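Long-range contacts in manganese-binding protein (Chlamydia trachomatis, PDB 6NSI), which binds iron, manganese and nickel ions, with a preference for ferrous iron, and delivers them to the membrane permease of an ABC importer: residues P35-E45 and L61-H70; L93-H102 and W190-L200. All coordinates share one frame; numbering follows the deposited sequence.

Contact 1: P35-E45 and L61-H70; sequences PHSYEMVKGDE and LEHSASLRKH. With FE (Fe (III) ion), chain B.
Met40 reaches across to helix 65-71, its methyl coming to rest on the ring of His70. Its CB lies 3.0 Å from Ser66 OG, the hydroxyl that also takes a weak hydrogen bond from Met40 N. CG, anti to the carbonyl carbon (chi1 -71°), packs against Leu67 CD2 at 3.6 Å. SD sits over the His70 ring toward the ND1 side, and the bend at chi3 (63°) swings CE over the centre of that face, 3.3 Å from the centroid, a Met-aromatic contact completed by a CH-pi one. The ring under the methionine is gripped at both nitrogens: ND1 donates to Ser66 O one turn back, and NE2 donates to Glu45 OE2 (2.9 Å), which lies near the ring plane although the ring nitrogen meets the carboxylate from above its own plane. These two bonds fix the ring's rotation.

Nearer the helix start, Ser64 OG donates to Tyr38 O (2.6 Å) in the carbonyl plane and, as N-cap, accepts from Leu67 N. Glu39 OE2 accepts a hydrogen bond from Ser66 N, and water 3 links Glu39 OE1 to Ala65 N. At the far end Leu61 CD1 lies over one face of His36, offset from the ring centre, while His36 NE2 holds the iron at 2.1 Å. A capped helix N terminus thus pairs with a metal-ligand loop, consistent with the bacterial solute-binding protein 9 family.

Contact 2: L93-H102 and W190-L200; sequences LSEEGFPDPH and WRSRCISPEGL. With FE (Fe (III) ion), chain B.
This is the packing of a loop and a 3-10 turn against a beta hairpin beside the iron site: the hairpin of strands 94-95 and 98-99, closed by a type I' turn, and His102 behind it meet the two ends of 190-200, the 3-10 turn at Trp190 and Arg191 and the loop end at Gly199 and Leu200. The main apolar element is Leu200, whose side chain enters between hairpin and ligand loop. Its CD1 approaches Pro99 O at 3.4 Å and Glu95 CB at 3.7 Å, whereas CD2 rests against the carboxylate of Asp100, 3.4 Å from CG.

Glu95 reaches out to the loop, CG anti to the backbone N (chi1 -166°) and the chain extended beyond it, which brings OE1 to Leu200 N in a weak hydrogen bond. Gly199 CA lies 3.4 Å from the same oxygen; OE2 is bonded to Asn169.

At the other end, Leu93 directs both methyls at the six-membered part of Trp190, CD2 lying 3.6 Å from CZ2. Arg191 lays its CG over the rim of the indole face, and Trp190 CZ2 lies under the centre of the guanidinium.

Asp100 is a second-shell residue: its OD1 accepts from His102 ND1 and, in an Asx turn, from His102 N, the donors arriving from opposite faces of the carboxylate plane. The backbone bond holds the carboxylate, which through ND1 holds the imidazole and may make it a stronger donor to the metal. His102 NE2 binds the iron at 2.2 Å, and Leu200 O lies in the ring plane at its edge, 3.3 Å from CE1.

From the N terminus the chain first passes through residues 35-45, and contact 1 closes when 61-70 returns to them after helix 44-50 and strand 54-56. Contact 2 opens later, at 93-102, and closes across a largely helical excursion of 87 residues, so the two loops are in series, neither nested nor crossed. Contact 1 ties together connections around the four-stranded parallel sheet; contact 2 joins the small hairpin and the ligand loop behind it to the chain on both sides of strand 194-195. They meet at the iron, which His36 and His102 bind together with His168 and Asp260. Beside the metal, His36 CE1 lies 3.0 Å from Leu200 O, and Leu61 packs against Pro101.

Contact 1: P35-E45 and L61-H70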
loop_
_atom_site.group_PDB
_atom_site.type_symbol
_atom_site.label_atom_id
_atom_site.label_comp_id
_atom_site.label_asym_id
_atom_site.label_seq_id
_atom_site.Cartn_x
_atom_site.Cartn_y
_atom_site.Cartn_z
ATOM N N PRO A 35 -6.872 -4.115 7.543
ATOM C CA PRO A 35 -6.115 -5.372 7.456
ATOM C C PRO A 35 -5.144 -5.551 8.602
ATOM O O PRO A 35 -4.863 -6.695 8.978
ATOM C CB PRO A 35 -5.378 -5.244 6.114
ATOM C CG PRO A 35 -5.180 -3.737 5.962
ATOM C CD PRO A 35 -6.409 -3.105 6.574
ATOM N N HIS A 36 -4.622 -4.453 9.161
ATOM C CA HIS A 36 -3.621 -4.543 10.223
ATOM C C HIS A 36 -4.119 -5.379 11.394
ATOM O O HIS A 36 -3.351 -6.130 12.004
ATOM C CB HIS A 36 -3.258 -3.147 10.732
ATOM C CG HIS A 36 -2.582 -2.282 9.716
ATOM N ND1 HIS A 36 -1.218 -2.281 9.532
ATOM C CD2 HIS A 36 -3.081 -1.371 8.847
ATOM C CE1 HIS A 36 -0.903 -1.414 8.586
ATOM N NE2 HIS A 36 -2.016 -0.851 8.151
ATOM N N SER A 37 -5.396 -5.233 11.745
ATOM C CA SER A 37 -5.948 -5.863 12.933
ATOM C C SER A 37 -6.972 -6.929 12.584
ATOM O O SER A 37 -7.785 -7.307 13.439
ATOM C CB SER A 37 -6.567 -4.811 13.848
ATOM O OG SER A 37 -7.705 -4.245 13.224
ATOM N N TYR A 38 -6.949 -7.417 11.345
ATOM C CA TYR A 38 -7.906 -8.424 10.928
ATOM C C TYR A 38 -7.743 -9.668 11.782
ATOM O O TYR A 38 -6.633 -10.172 11.962
ATOM C CB TYR A 38 -7.711 -8.779 9.460
ATOM C CG TYR A 38 -8.751 -9.737 8.924
ATOM C CD1 TYR A 38 -10.014 -9.292 8.577
ATOM C CD2 TYR A 38 -8.467 -11.086 8.767
ATOM C CE1 TYR A 38 -10.959 -10.153 8.075
ATOM C CE2 TYR A 38 -9.409 -11.957 8.268
ATOM C CZ TYR A 38 -10.660 -11.488 7.932
ATOM O OH TYR A 38 -11.613 -12.350 7.430
ATOM N N GLU A 39 -8.847 -10.147 12.330
ATOM C CA GLU A 39 -8.869 -11.433 13.005
ATOM C C GLU A 39 -9.693 -12.381 12.152
ATOM O O GLU A 39 -10.696 -11.975 11.554
ATOM C CB GLU A 39 -9.441 -11.320 14.428
ATOM C CG GLU A 39 -8.671 -10.353 15.345
ATOM C CD GLU A 39 -7.549 -11.030 16.156
ATOM O OE1 GLU A 39 -6.881 -10.324 16.959
ATOM O OE2 GLU A 39 -7.335 -12.257 15.998
ATOM N N MET A 40 -9.248 -13.629 12.056
ATOM C CA MET A 40 -9.942 -14.562 11.182
ATOM C C MET A 40 -11.384 -14.738 11.629
ATOM O O MET A 40 -11.683 -14.785 12.826
ATOM C CB MET A 40 -9.220 -15.906 11.151
ATOM C CG MET A 40 -7.897 -15.832 10.406
ATOM S SD MET A 40 -6.804 -17.169 10.868
ATOM C CE MET A 40 -7.783 -18.559 10.289
ATOM N N VAL A 41 -12.279 -14.785 10.648
ATOM C CA VAL A 41 -13.679 -15.061 10.874
ATOM C C VAL A 41 -13.935 -16.531 10.558
ATOM O O VAL A 41 -13.104 -17.216 9.962
ATOM C CB VAL A 41 -14.591 -14.128 10.034
ATOM C CG1 VAL A 41 -14.313 -12.646 10.379
ATOM C CG2 VAL A 41 -14.382 -14.374 8.551
ATOM N N LYS A 42 -15.097 -17.030 10.972
ATOM C CA LYS A 42 -15.449 -18.412 10.674
ATOM C C LYS A 42 -15.441 -18.647 9.167
ATOM O O LYS A 42 -15.938 -17.830 8.385
ATOM C CB LYS A 42 -16.819 -18.758 11.262
ATOM C CG LYS A 42 -17.165 -20.243 11.189
ATOM C CD LYS A 42 -18.641 -20.482 11.479
ATOM C CE LYS A 42 -18.903 -21.916 11.913
ATOM N NZ LYS A 42 -20.133 -22.016 12.752
ATOM N N GLY A 43 -14.858 -19.768 8.762
ATOM C CA GLY A 43 -14.671 -20.080 7.370
ATOM C C GLY A 43 -13.299 -19.732 6.835
ATOM O O GLY A 43 -12.868 -20.327 5.838
ATOM N N ASP A 44 -12.601 -18.789 7.474
ATOM C CA ASP A 44 -11.268 -18.413 7.012
ATOM C C ASP A 44 -10.299 -19.584 7.130
ATOM O O ASP A 44 -9.474 -19.812 6.234
ATOM C CB ASP A 44 -10.748 -17.209 7.804
ATOM C CG ASP A 44 -11.341 -15.881 7.328
ATOM O OD1 ASP A 44 -12.035 -15.869 6.289
ATOM O OD2 ASP A 44 -11.113 -14.847 8.003
ATOM N N GLU A 45 -10.382 -20.335 8.229
ATOM C CA GLU A 45 -9.533 -21.514 8.394
ATOM C C GLU A 45 -9.739 -22.508 7.257
ATOM O O GLU A 45 -8.779 -23.124 6.768
ATOM C CB GLU A 45 -9.827 -22.171 9.744
ATOM C CG GLU A 45 -8.863 -23.280 10.150
ATOM C CD GLU A 45 -9.088 -23.750 11.579
ATOM O OE1 GLU A 45 -10.207 -24.226 11.884
ATOM O OE2 GLU A 45 -8.145 -23.636 12.394
ATOM N N LEU A 61 2.066 -7.124 8.375
ATOM C CA LEU A 61 0.696 -6.755 8.025
ATOM C C LEU A 61 -0.312 -7.772 8.546
ATOM O O LEU A 61 -1.442 -7.411 8.910
ATOM C CB LEU A 61 0.555 -6.613 6.510
ATOM C CG LEU A 61 -0.799 -6.025 6.103
ATOM C CD1 LEU A 61 -0.965 -4.604 6.676
ATOM C CD2 LEU A 61 -0.917 -6.041 4.580
ATOM N N GLU A 62 0.062 -9.046 8.553
ATOM C CA GLU A 62 -0.786 -10.122 9.069
ATOM C C GLU A 62 -0.421 -10.439 10.518
ATOM O O GLU A 62 -0.143 -11.580 10.866
ATOM C CB GLU A 62 -0.655 -11.357 8.175
ATOM C CG GLU A 62 -1.124 -11.150 6.719
ATOM C CD GLU A 62 0.003 -10.729 5.756
ATOM O OE1 GLU A 62 1.203 -10.831 6.118
ATOM O OE2 GLU A 62 -0.310 -10.285 4.626
ATOM N N HIS A 63 -0.404 -9.429 11.389
ATOM C CA HIS A 63 0.212 -9.565 12.707
ATOM C C HIS A 63 -0.773 -9.905 13.822
ATOM O O HIS A 63 -0.354 -10.048 14.976
ATOM C CB HIS A 63 0.980 -8.284 13.068
ATOM C CG HIS A 63 0.144 -7.244 13.748
ATOM N ND1 HIS A 63 -0.096 -7.250 15.108
ATOM C CD2 HIS A 63 -0.498 -6.156 13.257
ATOM C CE1 HIS A 63 -0.860 -6.218 15.423
ATOM N NE2 HIS A 63 -1.116 -5.538 14.317
ATOM N N SER A 64 -2.062 -10.028 13.517
ATOM C CA SER A 64 -3.033 -10.438 14.519
ATOM C C SER A 64 -2.756 -11.863 14.995
ATOM O O SER A 64 -2.235 -12.702 14.256
ATOM C CB SER A 64 -4.444 -10.343 13.951
ATOM O OG SER A 64 -4.802 -11.538 13.273
ATOM N N ALA A 65 -3.108 -12.121 16.261
ATOM C CA ALA A 65 -2.883 -13.433 16.857
ATOM C C ALA A 65 -3.594 -14.535 16.084
ATOM O O ALA A 65 -3.102 -15.665 16.026
ATOM C CB ALA A 65 -3.349 -13.429 18.314
ATOM N N SER A 66 -4.752 -14.222 15.495
ATOM C CA SER A 66 -5.474 -15.176 14.654
ATOM C C SER A 66 -4.626 -15.626 13.467
ATOM O O SER A 66 -4.451 -16.827 13.225
ATOM C CB SER A 66 -6.765 -14.523 14.155
ATOM O OG SER A 66 -7.695 -15.491 13.726
ATOM N N LEU A 67 -4.103 -14.662 12.704
ATOM C CA LEU A 67 -3.374 -14.981 11.481
ATOM C C LEU A 67 -2.015 -15.599 11.791
ATOM O O LEU A 67 -1.566 -16.505 11.077
ATOM C CB LEU A 67 -3.223 -13.722 10.620
ATOM C CG LEU A 67 -4.518 -13.038 10.141
ATOM C CD1 LEU A 67 -4.277 -11.615 9.622
ATOM C CD2 LEU A 67 -5.226 -13.867 9.077
ATOM N N ARG A 68 -1.351 -15.135 12.859
ATOM C CA ARG A 68 -0.052 -15.695 13.220
ATOM C C ARG A 68 -0.144 -17.187 13.541
ATOM O O ARG A 68 0.768 -17.948 13.198
ATOM C CB ARG A 68 0.548 -14.939 14.399
ATOM C CG ARG A 68 1.197 -13.625 14.042
ATOM C CD ARG A 68 1.129 -12.682 15.230
ATOM N NE ARG A 68 2.437 -12.459 15.843
ATOM C CZ ARG A 68 3.293 -11.517 15.454
ATOM N NH1 ARG A 68 2.978 -10.716 14.443
ATOM N NH2 ARG A 68 4.466 -11.380 16.066
ATOM N N LYS A 69 -1.230 -17.624 14.203
ATOM C CA LYS A 69 -1.409 -19.056 14.486
ATOM C C LYS A 69 -1.383 -19.869 13.202
ATOM O O LYS A 69 -0.730 -20.920 13.124
ATOM C CB LYS A 69 -2.733 -19.330 15.208
ATOM C CG LYS A 69 -2.983 -18.584 16.502
ATOM C CD LYS A 69 -4.355 -18.944 17.136
ATOM C CE LYS A 69 -5.500 -19.036 16.103
ATOM N NZ LYS A 69 -6.697 -18.160 16.383
ATOM N N HIS A 70 -2.101 -19.389 12.183
ATOM C CA HIS A 70 -2.354 -20.146 10.969
ATOM C C HIS A 70 -1.299 -19.944 9.894
ATOM O O HIS A 70 -1.186 -20.787 8.998
ATOM C CB HIS A 70 -3.729 -19.774 10.408
ATOM C CG HIS A 70 -4.872 -20.209 11.274
ATOM N ND1 HIS A 70 -5.260 -19.516 12.403
ATOM C CD2 HIS A 70 -5.707 -21.269 11.176
ATOM C CE1 HIS A 70 -6.286 -20.134 12.965
ATOM N NE2 HIS A 70 -6.578 -21.199 12.238
HETATM FE FE FE B . -2.013 0.778 6.895
HETATM O O HOH W 1 -3.330 -8.356 7.471
HETATM O O HOH W 2 -3.276 -8.852 11.358
HETATM O O HOH W 3 -4.561 -10.464 18.025
HETATM O O HOH W 4 -10.014 -15.115 14.843
#

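Contact 2: L93-H102 and W190-L200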
loop_
_atom_site.group_PDB
_atom_site.type_symbol
_atom_site.label_atom_id
_atom_site.label_comp_id
_atom_site.label_asym_id
_atom_site.label_seq_id
_atom_site.Cartn_x
_atom_site.Cartn_y
_atom_site.Cartn_z
ATOM N N LEU A 93 11.388 0.327 5.167
ATOM C CA LEU A 93 11.173 1.455 6.057
ATOM C C LEU A 93 10.598 0.951 7.369
ATOM O O LEU A 93 10.019 -0.136 7.443
ATOM C CB LEU A 93 10.242 2.494 5.428
ATOM C CG LEU A 93 10.785 3.074 4.121
ATOM C CD1 LEU A 93 9.760 3.969 3.434
ATOM C CD2 LEU A 93 12.092 3.812 4.377
ATOM N N SER A 94 10.766 1.752 8.417
ATOM C CA SER A 94 10.252 1.399 9.737
ATOM C C SER A 94 9.757 2.654 10.448
ATOM O O SER A 94 9.889 3.775 9.948
ATOM C CB SER A 94 11.318 0.681 10.579
ATOM O OG SER A 94 12.604 1.192 10.301
ATOM N N GLU A 95 9.167 2.453 11.624
ATOM C CA GLU A 95 8.682 3.552 12.451
ATOM C C GLU A 95 8.732 3.062 13.886
ATOM O O GLU A 95 8.098 2.051 14.208
ATOM C CB GLU A 95 7.256 3.972 12.062
ATOM C CG GLU A 95 6.773 5.315 12.626
ATOM C CD GLU A 95 5.234 5.470 12.581
ATOM O OE1 GLU A 95 4.523 4.582 13.122
ATOM O OE2 GLU A 95 4.737 6.468 11.995
ATOM N N GLU A 96 9.512 3.751 14.723
ATOM C CA GLU A 96 9.677 3.409 16.132
ATOM C C GLU A 96 9.836 1.908 16.355
ATOM O O GLU A 96 9.252 1.351 17.288
ATOM C CB GLU A 96 8.494 3.939 16.951
ATOM C CG GLU A 96 8.398 5.469 17.010
ATOM C CD GLU A 96 9.554 6.106 17.767
ATOM O OE1 GLU A 96 10.208 5.400 18.571
ATOM O OE2 GLU A 96 9.814 7.312 17.554
ATOM N N GLY A 97 10.610 1.242 15.500
ATOM C CA GLY A 97 10.957 -0.147 15.720
ATOM C C GLY A 97 10.007 -1.176 15.142
ATOM O O GLY A 97 10.217 -2.378 15.361
ATOM N N PHE A 98 8.958 -0.752 14.422
ATOM C CA PHE A 98 8.105 -1.693 13.700
ATOM C C PHE A 98 8.317 -1.534 12.197
ATOM O O PHE A 98 8.571 -0.422 11.721
ATOM C CB PHE A 98 6.624 -1.477 14.037
ATOM C CG PHE A 98 6.271 -1.806 15.470
ATOM C CD1 PHE A 98 5.930 -3.098 15.836
ATOM C CD2 PHE A 98 6.287 -0.821 16.451
ATOM C CE1 PHE A 98 5.611 -3.405 17.146
ATOM C CE2 PHE A 98 5.965 -1.124 17.773
ATOM C CZ PHE A 98 5.631 -2.416 18.119
ATOM N N PRO A 99 8.232 -2.615 11.421
ATOM C CA PRO A 99 8.431 -2.493 9.970
ATOM C C PRO A 99 7.229 -1.848 9.303
ATOM O O PRO A 99 6.083 -1.975 9.755
ATOM C CB PRO A 99 8.604 -3.943 9.511
ATOM C CG PRO A 99 7.780 -4.720 10.491
ATOM C CD PRO A 99 7.878 -3.990 11.815
ATOM N N ASP A 100 7.505 -1.135 8.215
ATOM C CA ASP A 100 6.452 -0.485 7.452
ATOM C C ASP A 100 5.988 -1.431 6.354
ATOM O O ASP A 100 6.744 -1.661 5.388
ATOM C CB ASP A 100 6.945 0.827 6.854
ATOM C CG ASP A 100 5.837 1.614 6.185
ATOM O OD1 ASP A 100 4.804 1.003 5.830
ATOM O OD2 ASP A 100 5.996 2.854 6.018
ATOM N N PRO A 101 4.762 -1.953 6.420
ATOM C CA PRO A 101 4.312 -2.954 5.439
ATOM C C PRO A 101 3.810 -2.386 4.117
ATOM O O PRO A 101 3.540 -3.176 3.198
ATOM C CB PRO A 101 3.171 -3.659 6.179
ATOM C CG PRO A 101 2.586 -2.556 7.018
ATOM C CD PRO A 101 3.756 -1.727 7.477
ATOM N N HIS A 102 3.685 -1.060 3.979
ATOM C CA HIS A 102 2.891 -0.484 2.893
ATOM C C HIS A 102 3.646 -0.374 1.579
ATOM O O HIS A 102 3.646 0.697 0.958
ATOM C CB HIS A 102 2.379 0.905 3.295
ATOM C CG HIS A 102 1.573 0.897 4.558
ATOM N ND1 HIS A 102 2.136 1.099 5.804
ATOM C CD2 HIS A 102 0.246 0.715 4.770
ATOM C CE1 HIS A 102 1.188 1.041 6.726
ATOM N NE2 HIS A 102 0.034 0.815 6.125
ATOM N N TRP A 190 13.925 12.924 2.802
ATOM C CA TRP A 190 12.639 12.656 2.178
ATOM C C TRP A 190 11.529 12.563 3.218
ATOM O O TRP A 190 10.382 12.914 2.931
ATOM C CB TRP A 190 12.714 11.358 1.367
ATOM C CG TRP A 190 12.845 10.110 2.197
ATOM C CD1 TRP A 190 13.999 9.447 2.504
ATOM C CD2 TRP A 190 11.778 9.370 2.832
ATOM N NE1 TRP A 190 13.722 8.341 3.280
ATOM C CE2 TRP A 190 12.368 8.273 3.495
ATOM C CE3 TRP A 190 10.386 9.529 2.896
ATOM C CZ2 TRP A 190 11.614 7.342 4.223
ATOM C CZ3 TRP A 190 9.638 8.598 3.627
ATOM C CH2 TRP A 190 10.256 7.526 4.279
ATOM N N ARG A 191 11.859 12.101 4.429
ATOM C CA ARG A 191 10.865 11.935 5.487
ATOM C C ARG A 191 10.193 13.248 5.863
ATOM O O ARG A 191 9.066 13.234 6.363
ATOM C CB ARG A 191 11.521 11.299 6.715
ATOM C CG ARG A 191 11.797 9.817 6.576
ATOM C CD ARG A 191 11.794 9.165 7.942
ATOM N NE ARG A 191 11.422 7.753 7.918
ATOM C CZ ARG A 191 12.298 6.753 7.819
ATOM N NH1 ARG A 191 13.599 7.017 7.711
ATOM N NH2 ARG A 191 11.873 5.489 7.819
ATOM N N SER A 192 10.838 14.389 5.610
ATOM C CA SER A 192 10.155 15.665 5.824
ATOM C C SER A 192 8.910 15.816 4.948
ATOM O O SER A 192 8.046 16.657 5.244
ATOM C CB SER A 192 11.122 16.822 5.554
ATOM O OG SER A 192 11.199 17.057 4.154
ATOM N N ARG A 193 8.778 15.010 3.892
ATOM C CA ARG A 193 7.723 15.205 2.901
ATOM C C ARG A 193 6.401 14.489 3.199
ATOM O O ARG A 193 5.449 14.640 2.420
ATOM C CB ARG A 193 8.242 14.781 1.523
ATOM C CG ARG A 193 9.630 15.368 1.222
ATOM C CD ARG A 193 9.813 15.613 -0.259
ATOM N NE ARG A 193 9.190 16.891 -0.504
ATOM C CZ ARG A 193 9.844 17.996 -0.810
ATOM N NH1 ARG A 193 11.148 17.966 -0.967
ATOM N NH2 ARG A 193 9.166 19.125 -0.956
ATOM N N CYS A 194 6.285 13.730 4.286
ATOM C CA CYS A 194 4.985 13.156 4.627
ATOM C C CYS A 194 4.808 13.146 6.145
ATOM O O CYS A 194 5.780 13.048 6.903
ATOM C CB CYS A 194 4.821 11.730 4.043
ATOM S SG CYS A 194 6.074 10.495 4.585
ATOM N N ILE A 195 3.553 13.242 6.586
ATOM C CA ILE A 195 3.228 13.196 8.017
ATOM C C ILE A 195 1.783 12.737 8.168
ATOM O O ILE A 195 0.969 12.865 7.248
ATOM C CB ILE A 195 3.445 14.569 8.716
ATOM C CG1 ILE A 195 3.615 14.374 10.234
ATOM C CG2 ILE A 195 2.269 15.496 8.444
ATOM C CD1 ILE A 195 4.067 15.614 10.971
ATOM N N SER A 196 1.457 12.199 9.346
ATOM C CA SER A 196 0.111 11.727 9.636
ATOM C C SER A 196 -0.035 11.661 11.143
ATOM O O SER A 196 0.952 11.397 11.845
ATOM C CB SER A 196 -0.162 10.349 8.996
ATOM O OG SER A 196 0.741 9.362 9.452
ATOM N N PRO A 197 -1.222 11.941 11.682
ATOM C CA PRO A 197 -1.390 11.885 13.149
ATOM C C PRO A 197 -1.355 10.464 13.682
ATOM O O PRO A 197 -0.932 10.238 14.820
ATOM C CB PRO A 197 -2.750 12.555 13.376
ATOM C CG PRO A 197 -3.511 12.342 12.104
ATOM C CD PRO A 197 -2.470 12.280 10.970
ATOM N N GLU A 198 -1.774 9.499 12.881
ATOM C CA GLU A 198 -1.702 8.085 13.220
ATOM C C GLU A 198 -0.446 7.465 12.607
ATOM O O GLU A 198 0.002 7.875 11.534
ATOM C CB GLU A 198 -2.956 7.373 12.709
ATOM C CG GLU A 198 -3.027 5.867 13.013
ATOM C CD GLU A 198 -3.122 5.581 14.497
ATOM O OE1 GLU A 198 -2.057 5.577 15.167
ATOM O OE2 GLU A 198 -4.265 5.370 14.977
ATOM N N GLY A 199 0.115 6.459 13.293
ATOM C CA GLY A 199 1.318 5.783 12.838
ATOM C C GLY A 199 1.055 4.732 11.776
ATOM O O GLY A 199 0.154 4.868 10.941
ATOM N N LEU A 200 1.786 3.618 11.781
ATOM C CA LEU A 200 1.636 2.553 10.737
ATOM C C LEU A 200 0.318 1.748 10.806
ATOM O O LEU A 200 -0.098 1.248 9.788
ATOM C CB LEU A 200 2.834 1.601 10.844
ATOM C CG LEU A 200 4.199 2.157 10.452
ATOM C CD1 LEU A 200 5.297 1.162 10.732
ATOM C CD2 LEU A 200 4.252 2.584 9.007
HETATM FE FE FE B . -2.013 0.778 6.895
HETATM O O HOH W 5 2.977 8.858 12.260
#